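PDB 1JAK: beta-N-acetylhexosaminidase from Streptomyces plicatus, which hydrolyses terminal N-acetylhexosamine residues from glycoconjugates as a family 20 glycoside hydrolase, by substrate-assisted catalysis. Local coordinates for residues 443-448 against 464-469. Sequence-based numbering, arbitrary orientation.
Sequences VEAPLW and PRLPGV. With IFG ((2R,3R,4S,5R)-2-acetamido-3,4-dihydroxy-5-hydroxymethyl-piperidine), chain F.
Strand 440-447 of the catalytic alpha/beta barrel meets helix 465-474 on its outer side through V443, A445 and V469, while W448, just past the strand, lines the ligand pocket. Axes of segments 443-447 and 465-469 run nearly antiparallel, at 159° and 8.7 Å apart. On the helix, V469 CG1, anti to the backbone N (chi1 -176°), meets V443 CG2 at 3.8 Å and A445 CB at 3.9 Å; V469 CG2 reaches the same A445 CB at 4.0 Å, so the valine fork straddles that methyl. V443 CG2 also lies 3.4 Å from V469 O. L466 adds a looser touch, CD1 to A445 CB at 4.5 Å. E444, alternate to these, turns away from the helix and is hydrogen-bonded by S161 and H192. The inhibitor leans on one face of the W448 indole with its C3-C4-C5 side, the rest of its ring tilting away: IFG C3 sits 3.4 Å above the indole plane, over its centre, and IFG O3 is 3.3 Å from W448 CZ3. An alanine at W448 would probably leave the C3-C4-C5 side of the piperidine without its aromatic platform and the inhibitor freer to shift. The indole gives a flat surface for C3 to C5, while neighbours such as Y399 and D401 hydrogen-bond IFG. No hydrogen bond crosses between the two segments, which meet mainly through buried methyl groups: their fit rests on shape, not polar pairing.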
loop_
_atom_site.group_PDB
_atom_site.type_symbol
_atom_site.label_atom_id
_atom_site.label_comp_id
_atom_site.label_asym_id
_atom_site.label_seq_id
_atom_site.Cartn_x
_atom_site.Cartn_y
_atom_site.Cartn_z
ATOM N N VAL A 443 3.575 -8.800 -2.539
ATOM C CA VAL A 443 4.610 -7.855 -2.148
ATOM C C VAL A 443 4.044 -6.641 -1.424
ATOM O O VAL A 443 2.840 -6.403 -1.433
ATOM C CB VAL A 443 5.363 -7.350 -3.395
ATOM C CG1 VAL A 443 5.939 -8.529 -4.168
ATOM C CG2 VAL A 443 4.408 -6.553 -4.296
ATOM N N GLU A 444 4.930 -5.872 -0.800
ATOM C CA GLU A 444 4.526 -4.661 -0.104
ATOM C C GLU A 444 5.637 -3.629 -0.183
ATOM O O GLU A 444 6.816 -3.977 -0.198
ATOM C CB GLU A 444 4.203 -4.947 1.367
ATOM C CG GLU A 444 3.767 -3.697 2.130
ATOM C CD GLU A 444 3.164 -3.999 3.492
ATOM O OE1 GLU A 444 2.168 -4.749 3.551
ATOM O OE2 GLU A 444 3.684 -3.480 4.502
ATOM N N ALA A 445 5.248 -2.359 -0.247
ATOM C CA ALA A 445 6.201 -1.253 -0.293
ATOM C C ALA A 445 5.976 -0.399 0.953
ATOM O O ALA A 445 5.072 0.434 0.987
ATOM C CB ALA A 445 5.979 -0.418 -1.549
ATOM N N PRO A 446 6.790 -0.607 2.001
ATOM C CA PRO A 446 6.628 0.177 3.232
ATOM C C PRO A 446 7.302 1.541 3.168
ATOM O O PRO A 446 8.403 1.672 2.632
ATOM C CB PRO A 446 7.283 -0.701 4.305
ATOM C CG PRO A 446 7.330 -2.084 3.678
ATOM C CD PRO A 446 7.649 -1.775 2.246
ATOM N N LEU A 447 6.635 2.551 3.717
ATOM C CA LEU A 447 7.200 3.894 3.768
ATOM C C LEU A 447 7.314 4.288 5.237
ATOM O O LEU A 447 6.326 4.669 5.872
ATOM C CB LEU A 447 6.315 4.902 3.017
ATOM C CG LEU A 447 6.814 6.357 3.012
ATOM C CD1 LEU A 447 8.259 6.426 2.520
ATOM C CD2 LEU A 447 5.905 7.201 2.117
ATOM N N TRP A 448 8.525 4.164 5.774
ATOM C CA TRP A 448 8.803 4.510 7.163
ATOM C C TRP A 448 8.999 6.018 7.257
ATOM O O TRP A 448 9.489 6.645 6.317
ATOM C CB TRP A 448 10.042 3.753 7.638
ATOM C CG TRP A 448 9.832 2.270 7.570
ATOM C CD1 TRP A 448 10.308 1.409 6.620
ATOM C CD2 TRP A 448 9.039 1.482 8.465
ATOM N NE1 TRP A 448 9.858 0.131 6.870
ATOM C CE2 TRP A 448 9.079 0.149 7.997
ATOM C CE3 TRP A 448 8.300 1.774 9.618
ATOM C CZ2 TRP A 448 8.406 -0.893 8.646
ATOM C CZ3 TRP A 448 7.631 0.738 10.265
ATOM C CH2 TRP A 448 7.690 -0.581 9.775
ATOM N N PRO A 464 9.733 7.773 -7.724
ATOM C CA PRO A 464 9.067 6.831 -8.632
ATOM C C PRO A 464 9.112 5.322 -8.370
ATOM O O PRO A 464 8.778 4.547 -9.263
ATOM C CB PRO A 464 9.722 7.164 -9.961
ATOM C CG PRO A 464 11.163 7.300 -9.535
ATOM C CD PRO A 464 11.080 8.103 -8.229
ATOM N N ARG A 465 9.509 4.888 -7.178
ATOM C CA ARG A 465 9.579 3.452 -6.913
ATOM C C ARG A 465 8.237 2.775 -6.615
ATOM O O ARG A 465 8.084 1.571 -6.838
ATOM C CB ARG A 465 10.565 3.184 -5.770
ATOM C CG ARG A 465 12.012 3.526 -6.133
ATOM C CD ARG A 465 12.956 3.416 -4.934
ATOM N NE ARG A 465 12.607 4.368 -3.881
ATOM C CZ ARG A 465 13.372 4.638 -2.828
ATOM N NH1 ARG A 465 14.542 4.031 -2.674
ATOM N NH2 ARG A 465 12.965 5.519 -1.922
ATOM N N LEU A 466 7.266 3.545 -6.130
ATOM C CA LEU A 466 5.950 3.000 -5.789
ATOM C C LEU A 466 5.264 2.224 -6.924
ATOM O O LEU A 466 4.748 1.127 -6.706
ATOM C CB LEU A 466 5.028 4.128 -5.304
ATOM C CG LEU A 466 3.640 3.718 -4.806
ATOM C CD1 LEU A 466 3.760 2.943 -3.501
ATOM C CD2 LEU A 466 2.792 4.969 -4.601
ATOM N N PRO A 467 5.237 2.782 -8.147
ATOM C CA PRO A 467 4.588 2.068 -9.255
ATOM C C PRO A 467 5.266 0.732 -9.567
ATOM O O PRO A 467 4.608 -0.239 -9.947
ATOM C CB PRO A 467 4.708 3.046 -10.427
ATOM C CG PRO A 467 4.797 4.386 -9.761
ATOM C CD PRO A 467 5.690 4.116 -8.576
ATOM N N GLY A 468 6.585 0.698 -9.407
ATOM C CA GLY A 468 7.341 -0.510 -9.688
ATOM C C GLY A 468 6.968 -1.688 -8.810
ATOM O O GLY A 468 6.841 -2.813 -9.295
ATOM N N VAL A 469 6.796 -1.445 -7.514
ATOM C CA VAL A 469 6.433 -2.524 -6.603
ATOM C C VAL A 469 5.016 -3.003 -6.920
ATOM O O VAL A 469 4.702 -4.187 -6.781
ATOM C CB VAL A 469 6.519 -2.071 -5.138
ATOM C CG1 VAL A 469 6.241 -3.251 -4.208
ATOM C CG2 VAL A 469 7.905 -1.490 -4.865
HETATM N N1 IFG F . 13.332 -1.227 10.541
HETATM C C2 IFG F . 12.141 -1.053 11.412
HETATM C C3 IFG F . 11.192 0.157 11.037
HETATM C C4 IFG F . 11.948 1.420 10.572
HETATM C C5 IFG F . 12.919 1.022 9.459
HETATM C C6 IFG F . 13.717 2.167 8.844
HETATM C C7 IFG F . 10.992 -2.891 10.247
HETATM C C8 IFG F . 10.160 -4.144 10.148
HETATM C C9 IFG F . 13.929 -0.043 9.905
HETATM N N2 IFG F . 11.353 -2.305 11.428
HETATM O O7 IFG F . 11.362 -2.400 9.190
HETATM O O3 IFG F . 10.376 0.478 12.156
HETATM O O4 IFG F . 12.690 1.940 11.674
HETATM O O6 IFG F . 14.183 1.833 7.541
#